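Long-range contacts in glucose-1-phosphate thymidylyltransferase (Bacillus anthracis, PDB 4ECM), which catalyses the transfer of a thymidylyl group from dTTP to glucose 1-phosphate, giving dTDP-glucose and pyrophosphate, a step of dTDP-L-rhamnose biosynthesis: residues L50-Y55 with Q251-L256; N133-D138 with G239-A244; K154-S159 with T193-Y198. All coordinates share one frame; numbering follows the deposited sequence. Where two conformers were deposited one is given.

How the interactions relate
Interaction 2 stands between the other two, its centre about 11 Å from those of both interaction 1 and interaction 3. It meets the helix of interaction 1 where A253 CB lies 3.6 Å from T242 CG2, and it reaches interaction 3 through N133 OD1, 2.8 Å from G194 N. Interactions 1 and 3 do not touch; their nearest atoms are about 9 Å apart. Interactions 2 and 3 contribute residues to the dTDP-glucose pocket, N133 and W241 from the one and G194 from the other. Interaction 1 lies farther off, at a subunit interface, with the V52 side chain about 11 Å from that ligand and about 12 Å from pyrophosphate.

Interaction 1. Residues L50-Y55 with Q251-L256; sequences LPVGRY and QRANAL
V52 and N254 bring the two backbones to within 4.6 Å (CA to CA), where a type II' turn running from V52 to Y55 meets the flank of a helix. G53 takes the first corner of that turn with a positive phi of 79°, and V52 N bonds Y55 O, pairing the two flanks of the turn.

The carboxamide of N254 does most of the work, spanning two backbone groups on either side of V52. Its ND2 donates a hydrogen bond to P51 O at 3.0 Å, with the acceptor close to the amide plane. Its OD1 accepts from G53 N, also at 3.0 Å, but this donor stands well above the carbonyl plane. Both ends of the amide have further partners: ND2 also bonds L250 O one helical turn back, and OD1 receives Q251 NE2 of the second subunit. The amide is thus gripped from several directions, which should fix its rotation. Beside it, V52 turns CG1 anti to its backbone N (chi1 171°), and this methyl rests 4.1 Å from A253 CB.

In the fold, the contact ties the strand at 51-52 to helix 247-256. V52 O bonds H60 NE2 of helix 57-67 and the V52 side chain packs on A257, while P51 meets P51 of the second subunit, placing the whole arrangement at a subunit interface.

Interaction 2. Residues N133-D138 with G239-A244; sequences NIFSDD and GWWTDA. With DAU (2'deoxy-thymidine-5'-diphospho-alpha-D-glucose), chain B.
I134 and T242 form the hydrogen-bonded pair of a short antiparallel ribbon: I134 N donates to T242 O at 2.9 Å, and T242 N returns a bond to I134 O at 2.8 Å. The next rung is a bond from S136 N to W240 O at 3.0 Å. W240 O has a second donor, a water that also accepts from D137 N and so links the two segments where they leave the ribbon. There the pairing passes to side chains: D137 OD1 takes G239 N at 3.0 Å from above the carboxylate plane, and W240 N makes a weak bond to S136 OG. D137 is held in turn by Y142 through OD2 and by S238 through OD1.

At the ligand end, the side-chain amide of N133 is engaged at both ends. Its OD1 accepts from W241 NE1 at 2.9 Å; the oxygen lies in the plane of the indole, but the N-H approaches from above the amide plane, 48° out of it. The same OD1 accepts from G194 N, while ND2 points to the glucose hydroxymethyl of DAU, bonding O6 at 3.2 Å. The W241 ring edge also lies beside DAU C6, so N133 and W241 share the sugar's hydroxymethyl group.

W240 packs differently. S136 CB sits over its five-membered ring, 3.6 Å from the centroid, a CH-pi contact, and I134 CG2 meets the ring edge.

Strand 190-198 covers N133, F135 and W241. The face of I134 and T242 is covered by helices 57-67 and 247-256, so the ribbon is wedged between the large sheet and these helices.

Interaction 3. Residues K154-S159 with T193-Y198; sequences KVLLQS and TGIYLY
L156 and T193 make the tightest part of this antiparallel pairing. L156 O is held by two donors from one residue, T193 N at 3.0 Å and T193 OG1 at 2.7 Å. The backbone N-H arrives nearly in line with the carbonyl, whereas the hydroxyl comes from above its plane. T193 can do this because OG1 stands between its own backbone N and carbonyl carbon (chi1 66°), turned to the same oxygen as its N-H. At the far end K154 and L197 form a hydrogen-bonded pair, K154 N to L197 O at 2.9 Å and L197 N to K154 O at 3.0 Å.

Between these two grips the chain turns a corner at G194, and direct pairing gives way to water. One water accepts from L156 N at 2.9 Å and lies 2.7 Å from both T193 O and I195 O, standing in for the missing rung. Apolar contacts here are modest: the L156 and I195 side chains cross at an angle, L156 CD1 3.8 Å from I195 CG2, and V155 CG1 only grazes the edge of the Y196 ring at 4.3 Å. Toward the partly exposed end, Q158 adds only a small contact, its CG near T193 CG2.

Helix 140-147 covers K154, L156 and L197, and helix 219-228 lies against Y196 and Y198 on the opposite face. Strand 232-236 pairs in parallel with the other edge of strand 153-159, making this contact an internal seam of the large mixed sheet, with G194 touching dTDP-glucose at its corner.

Interaction 1. Residues L50-Y55 with Q251-L256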
loop_
_atom_site.group_PDB
_atom_site.type_symbol
_atom_site.label_atom_id
_atom_site.label_comp_id
_atom_site.label_asym_id
_atom_site.label_seq_id
_atom_site.Cartn_x
_atom_site.Cartn_y
_atom_site.Cartn_z
ATOM N N LEU A 50 -15.510 -2.155 0.001
ATOM C CA LEU A 50 -16.381 -1.021 0.310
ATOM C C LEU A 50 -17.419 -1.452 1.353
ATOM O O LEU A 50 -17.792 -2.624 1.440
ATOM C CB LEU A 50 -17.097 -0.523 -0.946
ATOM C CG LEU A 50 -16.217 0.038 -2.071
ATOM C CD1 LEU A 50 -17.103 0.503 -3.244
ATOM C CD2 LEU A 50 -15.342 1.187 -1.573
ATOM N N PRO A 51 -17.901 -0.510 2.149
ATOM C CA PRO A 51 -18.876 -0.875 3.159
ATOM C C PRO A 51 -20.217 -1.364 2.620
ATOM O O PRO A 51 -20.730 -0.823 1.624
ATOM C CB PRO A 51 -19.125 0.450 3.903
ATOM C CG PRO A 51 -17.980 1.283 3.600
ATOM C CD PRO A 51 -17.483 0.892 2.264
ATOM N N VAL A 52 -20.744 -2.396 3.280
ATOM C CA VAL A 52 -22.098 -2.897 3.079
ATOM C C VAL A 52 -22.600 -3.112 4.516
ATOM O O VAL A 52 -22.331 -4.150 5.153
ATOM C CB VAL A 52 -22.164 -4.168 2.256
ATOM C CG1 VAL A 52 -23.588 -4.740 2.298
ATOM C CG2 VAL A 52 -21.710 -3.879 0.783
ATOM N N GLY A 53 -23.304 -2.120 5.044
ATOM C CA GLY A 53 -23.702 -2.181 6.442
ATOM C C GLY A 53 -22.466 -1.780 7.227
ATOM O O GLY A 53 -21.738 -0.859 6.834
ATOM N N ARG A 54 -22.209 -2.480 8.330
ATOM C CA ARG A 54 -21.069 -2.151 9.179
ATOM C C ARG A 54 -19.844 -3.023 8.909
ATOM O O ARG A 54 -18.926 -3.051 9.714
ATOM C CB ARG A 54 -21.469 -2.152 10.678
ATOM C CG ARG A 54 -21.908 -3.491 11.262
ATOM C CD ARG A 54 -22.488 -3.376 12.717
ATOM N NE ARG A 54 -23.568 -2.378 12.843
ATOM C CZ ARG A 54 -23.560 -1.314 13.653
ATOM N NH1 ARG A 54 -22.556 -1.099 14.502
ATOM N NH2 ARG A 54 -24.597 -0.477 13.650
ATOM N N TYR A 55 -19.809 -3.694 7.758
ATOM C CA TYR A 55 -18.680 -4.523 7.387
ATOM C C TYR A 55 -18.293 -4.257 5.940
ATOM O O TYR A 55 -19.112 -3.782 5.149
ATOM C CB TYR A 55 -19.014 -6.012 7.530
ATOM C CG TYR A 55 -19.499 -6.382 8.905
ATOM C CD1 TYR A 55 -18.612 -6.505 9.962
ATOM C CD2 TYR A 55 -20.842 -6.576 9.156
ATOM C CE1 TYR A 55 -19.045 -6.828 11.222
ATOM C CE2 TYR A 55 -21.281 -6.903 10.406
ATOM C CZ TYR A 55 -20.378 -7.032 11.443
ATOM O OH TYR A 55 -20.824 -7.364 12.711
ATOM N N GLN A 251 -26.028 1.049 -2.618
ATOM C CA GLN A 251 -26.774 1.771 -1.576
ATOM C C GLN A 251 -27.907 0.917 -1.020
ATOM O O GLN A 251 -28.167 0.930 0.187
ATOM C CB GLN A 251 -27.310 3.084 -2.110
ATOM C CG GLN A 251 -26.215 4.093 -2.454
ATOM C CD GLN A 251 -25.360 4.465 -1.263
ATOM O OE1 GLN A 251 -25.833 4.483 -0.121
ATOM N NE2 GLN A 251 -24.089 4.785 -1.522
ATOM N N ARG A 252 -28.567 0.165 -1.896
ATOM C CA ARG A 252 -29.655 -0.723 -1.489
ATOM C C ARG A 252 -29.115 -1.796 -0.553
ATOM O O ARG A 252 -29.687 -2.056 0.504
ATOM C CB ARG A 252 -30.260 -1.395 -2.714
ATOM C CG ARG A 252 -31.513 -2.231 -2.459
ATOM C CD ARG A 252 -31.782 -3.064 -3.693
ATOM N NE ARG A 252 -31.602 -2.242 -4.883
ATOM C CZ ARG A 252 -31.250 -2.708 -6.071
ATOM N NH1 ARG A 252 -31.108 -1.857 -7.079
ATOM N NH2 ARG A 252 -31.017 -4.009 -6.235
ATOM N N ALA A 253 -28.007 -2.412 -0.947
ATOM C CA ALA A 253 -27.372 -3.455 -0.134
ATOM C C ALA A 253 -27.041 -2.882 1.244
ATOM O O ALA A 253 -27.272 -3.531 2.265
ATOM C CB ALA A 253 -26.102 -3.978 -0.825
ATOM N N ASN A 254 -26.501 -1.662 1.276
ATOM C CA ASN A 254 -26.219 -1.017 2.555
ATOM C C ASN A 254 -27.445 -0.875 3.444
ATOM O O ASN A 254 -27.371 -1.185 4.642
ATOM C CB ASN A 254 -25.547 0.356 2.388
ATOM C CG ASN A 254 -24.052 0.246 2.281
ATOM O OD1 ASN A 254 -23.362 0.337 3.290
ATOM N ND2 ASN A 254 -23.539 -0.013 1.078
ATOM N N ALA A 255 -28.558 -0.424 2.870
ATOM C CA ALA A 255 -29.788 -0.251 3.638
ATOM C C ALA A 255 -30.283 -1.612 4.130
ATOM O O ALA A 255 -30.635 -1.763 5.291
ATOM C CB ALA A 255 -30.880 0.457 2.810
ATOM N N LEU A 256 -30.301 -2.596 3.240
ATOM C CA LEU A 256 -30.743 -3.940 3.603
ATOM C C LEU A 256 -29.889 -4.601 4.681
ATOM O O LEU A 256 -30.391 -5.407 5.461
ATOM C CB LEU A 256 -30.745 -4.848 2.365
ATOM C CG LEU A 256 -31.881 -4.581 1.362
ATOM C CD1 LEU A 256 -31.716 -5.367 0.037
ATOM C CD2 LEU A 256 -33.227 -4.914 2.022
#

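Interaction 2. Residues N133-D138 with G239-A244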
loop_
_atom_site.group_PDB
_atom_site.type_symbol
_atom_site.label_atom_id
_atom_site.label_comp_id
_atom_site.label_asym_id
_atom_site.label_seq_id
_atom_site.Cartn_x
_atom_site.Cartn_y
_atom_site.Cartn_z
ATOM N N ASN A 133 -22.452 -10.155 -4.340
ATOM C CA ASN A 133 -23.797 -10.681 -4.106
ATOM C C ASN A 133 -24.102 -10.715 -2.614
ATOM O O ASN A 133 -23.464 -11.466 -1.845
ATOM C CB ASN A 133 -23.974 -12.085 -4.696
ATOM C CG ASN A 133 -24.308 -12.071 -6.198
ATOM O OD1 ASN A 133 -25.205 -12.784 -6.630
ATOM N ND2 ASN A 133 -23.616 -11.232 -6.977
ATOM N N ILE A 134 -25.081 -9.908 -2.201
ATOM C CA ILE A 134 -25.457 -9.796 -0.792
ATOM C C ILE A 134 -26.878 -10.296 -0.660
ATOM O O ILE A 134 -27.758 -9.871 -1.408
ATOM C CB ILE A 134 -25.349 -8.331 -0.307
ATOM C CG1 ILE A 134 -24.001 -7.727 -0.734
ATOM C CG2 ILE A 134 -25.614 -8.224 1.213
ATOM C CD1 ILE A 134 -22.746 -8.433 -0.180
ATOM N N PHE A 135 -27.104 -11.196 0.296
ATOM C CA PHE A 135 -28.413 -11.812 0.461
ATOM C C PHE A 135 -28.656 -12.289 1.886
ATOM O O PHE A 135 -27.704 -12.505 2.639
ATOM C CB PHE A 135 -28.540 -12.972 -0.521
ATOM C CG PHE A 135 -27.458 -13.981 -0.401
ATOM C CD1 PHE A 135 -27.663 -15.162 0.285
ATOM C CD2 PHE A 135 -26.212 -13.755 -0.972
ATOM C CE1 PHE A 135 -26.654 -16.091 0.400
ATOM C CE2 PHE A 135 -25.200 -14.670 -0.840
ATOM C CZ PHE A 135 -25.416 -15.845 -0.159
ATOM N N SER A 136 -29.934 -12.468 2.247
ATOM C CA SER A 136 -30.313 -12.889 3.612
ATOM C C SER A 136 -30.354 -14.401 3.886
ATOM O O SER A 136 -30.142 -14.823 5.012
ATOM C CB SER A 136 -31.665 -12.285 4.006
ATOM O OG SER A 136 -32.696 -12.694 3.129
ATOM N N ASP A 137 -30.655 -15.222 2.894
ATOM C CA ASP A 137 -30.736 -16.657 3.162
ATOM C C ASP A 137 -29.448 -17.268 3.682
ATOM O O ASP A 137 -28.357 -16.853 3.279
ATOM C CB ASP A 137 -31.079 -17.422 1.885
ATOM C CG ASP A 137 -32.558 -17.454 1.582
ATOM O OD1 ASP A 137 -33.372 -16.846 2.324
ATOM O OD2 ASP A 137 -32.903 -18.135 0.592
ATOM N N ASP A 138 -29.589 -18.269 4.558
ATOM C CA ASP A 138 -28.469 -19.096 4.971
ATOM C C ASP A 138 -28.275 -20.024 3.760
ATOM O O ASP A 138 -29.242 -20.389 3.114
ATOM C CB ASP A 138 -28.795 -19.992 6.186
ATOM C CG ASP A 138 -29.061 -19.210 7.480
ATOM O OD1 ASP A 138 -28.621 -18.046 7.595
ATOM O OD2 ASP A 138 -29.698 -19.801 8.395
ATOM N N GLY A 239 -35.466 -15.185 0.976
ATOM C CA GLY A 239 -35.383 -13.807 1.460
ATOM C C GLY A 239 -34.923 -12.833 0.394
ATOM O O GLY A 239 -35.111 -13.079 -0.801
ATOM N N TRP A 240 -34.273 -11.747 0.811
ATOM C CA TRP A 240 -33.811 -10.767 -0.141
ATOM C C TRP A 240 -32.431 -11.068 -0.696
ATOM O O TRP A 240 -31.637 -11.833 -0.119
ATOM C CB TRP A 240 -33.855 -9.349 0.461
ATOM C CG TRP A 240 -33.094 -9.159 1.742
ATOM C CD1 TRP A 240 -33.614 -9.176 3.009
ATOM C CD2 TRP A 240 -31.696 -8.880 1.891
ATOM N NE1 TRP A 240 -32.627 -8.946 3.931
ATOM C CE2 TRP A 240 -31.439 -8.761 3.275
ATOM C CE3 TRP A 240 -30.636 -8.725 0.994
ATOM C CZ2 TRP A 240 -30.165 -8.503 3.781
ATOM C CZ3 TRP A 240 -29.371 -8.468 1.497
ATOM C CH2 TRP A 240 -29.144 -8.354 2.877
ATOM N N TRP A 241 -32.168 -10.439 -1.833
ATOM C CA TRP A 241 -30.927 -10.591 -2.554
ATOM C C TRP A 241 -30.676 -9.370 -3.414
ATOM O O TRP A 241 -31.596 -8.818 -4.027
ATOM C CB TRP A 241 -30.995 -11.802 -3.481
ATOM C CG TRP A 241 -29.828 -11.910 -4.438
ATOM C CD1 TRP A 241 -28.615 -12.475 -4.188
ATOM C CD2 TRP A 241 -29.775 -11.446 -5.791
ATOM N NE1 TRP A 241 -27.805 -12.390 -5.294
ATOM C CE2 TRP A 241 -28.492 -11.771 -6.296
ATOM C CE3 TRP A 241 -30.692 -10.813 -6.635
ATOM C CZ2 TRP A 241 -28.091 -11.453 -7.586
ATOM C CZ3 TRP A 241 -30.299 -10.512 -7.936
ATOM C CH2 TRP A 241 -29.004 -10.830 -8.395
ATOM N N THR A 242 -29.426 -8.958 -3.477
ATOM C CA THR A 242 -29.070 -7.870 -4.346
ATOM C C THR A 242 -27.617 -7.958 -4.752
ATOM O O THR A 242 -26.777 -8.523 -4.035
ATOM C CB THR A 242 -29.238 -6.499 -3.675
ATOM O OG1 THR A 242 -28.992 -5.469 -4.648
ATOM C CG2 THR A 242 -28.247 -6.333 -2.496
ATOM N N ASP A 243 -27.325 -7.455 -5.938
ATOM C CA ASP A 243 -25.961 -7.318 -6.330
ATOM C C ASP A 243 -25.562 -5.991 -5.685
ATOM O O ASP A 243 -26.399 -5.229 -5.161
ATOM C CB ASP A 243 -25.801 -7.188 -7.839
ATOM C CG ASP A 243 -26.335 -5.864 -8.354
ATOM O OD1 ASP A 243 -27.555 -5.691 -8.334
ATOM O OD2 ASP A 243 -25.539 -5.009 -8.777
ATOM N N ALA A 244 -24.285 -5.720 -5.669
ATOM C CA ALA A 244 -23.813 -4.427 -5.145
ATOM C C ALA A 244 -22.821 -3.763 -6.072
ATOM O O ALA A 244 -21.940 -3.065 -5.609
ATOM C CB ALA A 244 -23.211 -4.616 -3.763
HETATM O O6 DAU B . -24.980 -10.729 -9.820
HETATM C C6 DAU B . -25.524 -11.871 -10.484
HETATM C C5 DAU B . -25.035 -11.906 -11.925
HETATM O O5 DAU B . -23.611 -11.887 -11.891
HETATM C C4 DAU B . -25.546 -13.145 -12.669
HETATM O O4 DAU B . -26.963 -13.121 -12.778
HETATM C C3 DAU B . -24.953 -13.262 -14.070
HETATM O O3 DAU B . -25.382 -14.512 -14.653
HETATM C C2 DAU B . -23.425 -13.203 -13.952
HETATM O O2 DAU B . -22.807 -13.200 -15.253
HETATM C C1 DAU B . -22.980 -11.969 -13.176
HETATM O O1 DAU B . -23.283 -10.807 -13.939
HETATM P P2 DAU B . -22.488 -9.424 -13.690
HETATM O O3P DAU B . -22.975 -8.745 -12.433
HETATM O O4P DAU B . -22.475 -8.695 -15.004
HETATM O OPP DAU B . -20.994 -9.950 -13.358
HETATM P P DAU B . -19.792 -8.943 -13.003
HETATM O O1P DAU B . -20.350 -7.738 -12.284
HETATM O O2P DAU B . -18.959 -8.777 -14.222
HETATM O "O5'" DAU B . -18.950 -9.780 -11.911
HETATM C "C5'" DAU B . -19.496 -9.981 -10.624
HETATM C "C4'" DAU B . -18.473 -10.405 -9.570
HETATM O "O4'" DAU B . -17.534 -11.378 -10.025
HETATM C "C3'" DAU B . -17.693 -9.243 -8.996
HETATM O "O3'" DAU B . -17.874 -9.325 -7.579
HETATM C "C2'" DAU B . -16.251 -9.484 -9.370
HETATM C "C1'" DAU B . -16.211 -10.950 -9.775
HETATM N N11 DAU B . -15.514 -11.255 -11.036
HETATM C C61 DAU B . -15.975 -10.628 -12.222
HETATM C C51 DAU B . -15.186 -10.596 -13.355
HETATM C C5A DAU B . -15.734 -10.021 -14.645
HETATM C C21 DAU B . -14.163 -11.646 -10.974
HETATM O O21 DAU B . -13.706 -12.168 -9.826
HETATM N N31 DAU B . -13.362 -11.633 -12.067
HETATM C C41 DAU B . -13.803 -11.125 -13.247
HETATM O O41 DAU B . -12.984 -11.100 -14.323
HETATM O O HOH W 1 -31.696 -14.604 0.288
#

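Interaction 3. Residues K154-S159 with T193-Y198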
loop_
_atom_site.group_PDB
_atom_site.type_symbol
_atom_site.label_atom_id
_atom_site.label_comp_id
_atom_site.label_asym_id
_atom_site.label_seq_id
_atom_site.Cartn_x
_atom_site.Cartn_y
_atom_site.Cartn_z
ATOM N N LYS A 154 -25.807 -26.858 -9.004
ATOM C CA LYS A 154 -27.011 -26.249 -8.480
ATOM C C LYS A 154 -26.873 -24.730 -8.546
ATOM O O LYS A 154 -25.814 -24.174 -8.242
ATOM C CB LYS A 154 -27.258 -26.695 -7.028
ATOM C CG LYS A 154 -28.468 -26.031 -6.347
ATOM C CD LYS A 154 -28.677 -26.505 -4.901
ATOM C CE LYS A 154 -29.137 -27.984 -4.787
ATOM N NZ LYS A 154 -30.470 -28.299 -5.384
ATOM N N VAL A 155 -27.947 -24.078 -8.964
ATOM C CA VAL A 155 -28.017 -22.623 -9.053
ATOM C C VAL A 155 -29.172 -22.179 -8.172
ATOM O O VAL A 155 -30.121 -22.961 -7.928
ATOM C CB VAL A 155 -28.198 -22.123 -10.512
ATOM C CG1 VAL A 155 -26.953 -22.448 -11.330
ATOM C CG2 VAL A 155 -29.457 -22.724 -11.161
ATOM N N LEU A 156 -29.069 -20.951 -7.663
ATOM C CA LEU A 156 -30.068 -20.372 -6.768
ATOM C C LEU A 156 -30.703 -19.190 -7.479
ATOM O O LEU A 156 -29.997 -18.305 -7.970
ATOM C CB LEU A 156 -29.420 -19.927 -5.461
ATOM C CG LEU A 156 -28.617 -21.006 -4.723
ATOM C CD1 LEU A 156 -28.098 -20.478 -3.361
ATOM C CD2 LEU A 156 -29.435 -22.288 -4.534
ATOM N N LEU A 157 -32.035 -19.174 -7.516
ATOM C CA LEU A 157 -32.791 -18.173 -8.269
ATOM C C LEU A 157 -33.502 -17.134 -7.412
ATOM O O LEU A 157 -33.914 -17.406 -6.278
ATOM C CB LEU A 157 -33.853 -18.855 -9.141
ATOM C CG LEU A 157 -33.407 -20.012 -10.049
ATOM C CD1 LEU A 157 -34.607 -20.528 -10.869
ATOM C CD2 LEU A 157 -32.256 -19.584 -10.945
ATOM N N GLN A 158 -33.628 -15.939 -7.984
ATOM C CA GLN A 158 -34.354 -14.841 -7.376
ATOM C C GLN A 158 -35.221 -14.173 -8.406
ATOM O O GLN A 158 -34.746 -13.801 -9.471
ATOM C CB GLN A 158 -33.417 -13.783 -6.821
ATOM C CG GLN A 158 -33.060 -13.989 -5.390
ATOM C CD GLN A 158 -34.190 -13.595 -4.429
ATOM O OE1 GLN A 158 -34.259 -14.088 -3.323
ATOM N NE2 GLN A 158 -35.040 -12.696 -4.851
ATOM N N SER A 159 -36.499 -14.020 -8.081
ATOM C CA SER A 159 -37.426 -13.322 -8.953
ATOM C C SER A 159 -37.109 -11.845 -8.780
ATOM O O SER A 159 -37.039 -11.363 -7.655
ATOM C CB SER A 159 -38.868 -13.619 -8.561
ATOM O OG SER A 159 -39.757 -12.979 -9.460
ATOM N N THR A 193 -28.708 -16.102 -9.593
ATOM C CA THR A 193 -27.820 -15.363 -8.713
ATOM C C THR A 193 -26.393 -15.850 -8.797
ATOM O O THR A 193 -26.125 -16.924 -9.331
ATOM C CB THR A 193 -28.235 -15.493 -7.252
ATOM O OG1 THR A 193 -28.071 -16.851 -6.836
ATOM C CG2 THR A 193 -29.675 -15.053 -7.064
ATOM N N GLY A 194 -25.490 -15.050 -8.218
ATOM C CA GLY A 194 -24.072 -15.346 -8.190
ATOM C C GLY A 194 -23.625 -16.254 -7.052
ATOM O O GLY A 194 -22.583 -16.004 -6.428
ATOM N N ILE A 195 -24.415 -17.289 -6.771
ATOM C CA ILE A 195 -24.072 -18.287 -5.768
ATOM C C ILE A 195 -24.216 -19.595 -6.497
ATOM O O ILE A 195 -25.328 -19.982 -6.850
ATOM C CB ILE A 195 -24.995 -18.298 -4.543
ATOM C CG1 ILE A 195 -25.045 -16.928 -3.852
ATOM C CG2 ILE A 195 -24.498 -19.355 -3.534
ATOM C CD1 ILE A 195 -25.830 -15.881 -4.577
ATOM N N TYR A 196 -23.091 -20.254 -6.752
ATOM C CA TYR A 196 -23.059 -21.474 -7.540
ATOM C C TYR A 196 -22.492 -22.657 -6.751
ATOM O O TYR A 196 -21.516 -22.518 -6.008
ATOM C CB TYR A 196 -22.181 -21.243 -8.780
ATOM C CG TYR A 196 -22.529 -19.982 -9.533
ATOM C CD1 TYR A 196 -23.669 -19.909 -10.319
ATOM C CD2 TYR A 196 -21.720 -18.865 -9.462
ATOM C CE1 TYR A 196 -23.995 -18.748 -10.998
ATOM C CE2 TYR A 196 -22.037 -17.701 -10.149
ATOM C CZ TYR A 196 -23.170 -17.649 -10.910
ATOM O OH TYR A 196 -23.485 -16.487 -11.576
ATOM N N LEU A 197 -23.115 -23.820 -6.910
ATOM C CA LEU A 197 -22.626 -25.017 -6.266
ATOM C C LEU A 197 -22.237 -25.964 -7.386
ATOM O O LEU A 197 -23.082 -26.305 -8.224
ATOM C CB LEU A 197 -23.654 -25.623 -5.306
ATOM C CG LEU A 197 -24.126 -24.708 -4.155
ATOM C CD1 LEU A 197 -25.248 -23.764 -4.619
ATOM C CD2 LEU A 197 -24.612 -25.491 -2.972
ATOM N N TYR A 198 -20.954 -26.354 -7.419
ATOM C CA TYR A 198 -20.402 -27.222 -8.488
ATOM C C TYR A 198 -19.608 -28.432 -7.996
ATOM O O TYR A 198 -19.053 -28.423 -6.891
ATOM C CB TYR A 198 -19.424 -26.444 -9.378
ATOM C CG TYR A 198 -19.981 -25.269 -10.144
ATOM C CD1 TYR A 198 -21.043 -25.431 -11.020
ATOM C CD2 TYR A 198 -19.391 -24.020 -10.059
ATOM C CE1 TYR A 198 -21.552 -24.371 -11.745
ATOM C CE2 TYR A 198 -19.887 -22.930 -10.802
ATOM C CZ TYR A 198 -20.975 -23.121 -11.640
ATOM O OH TYR A 198 -21.494 -22.080 -12.380
HETATM O O HOH W 2 -26.905 -19.439 -8.928
#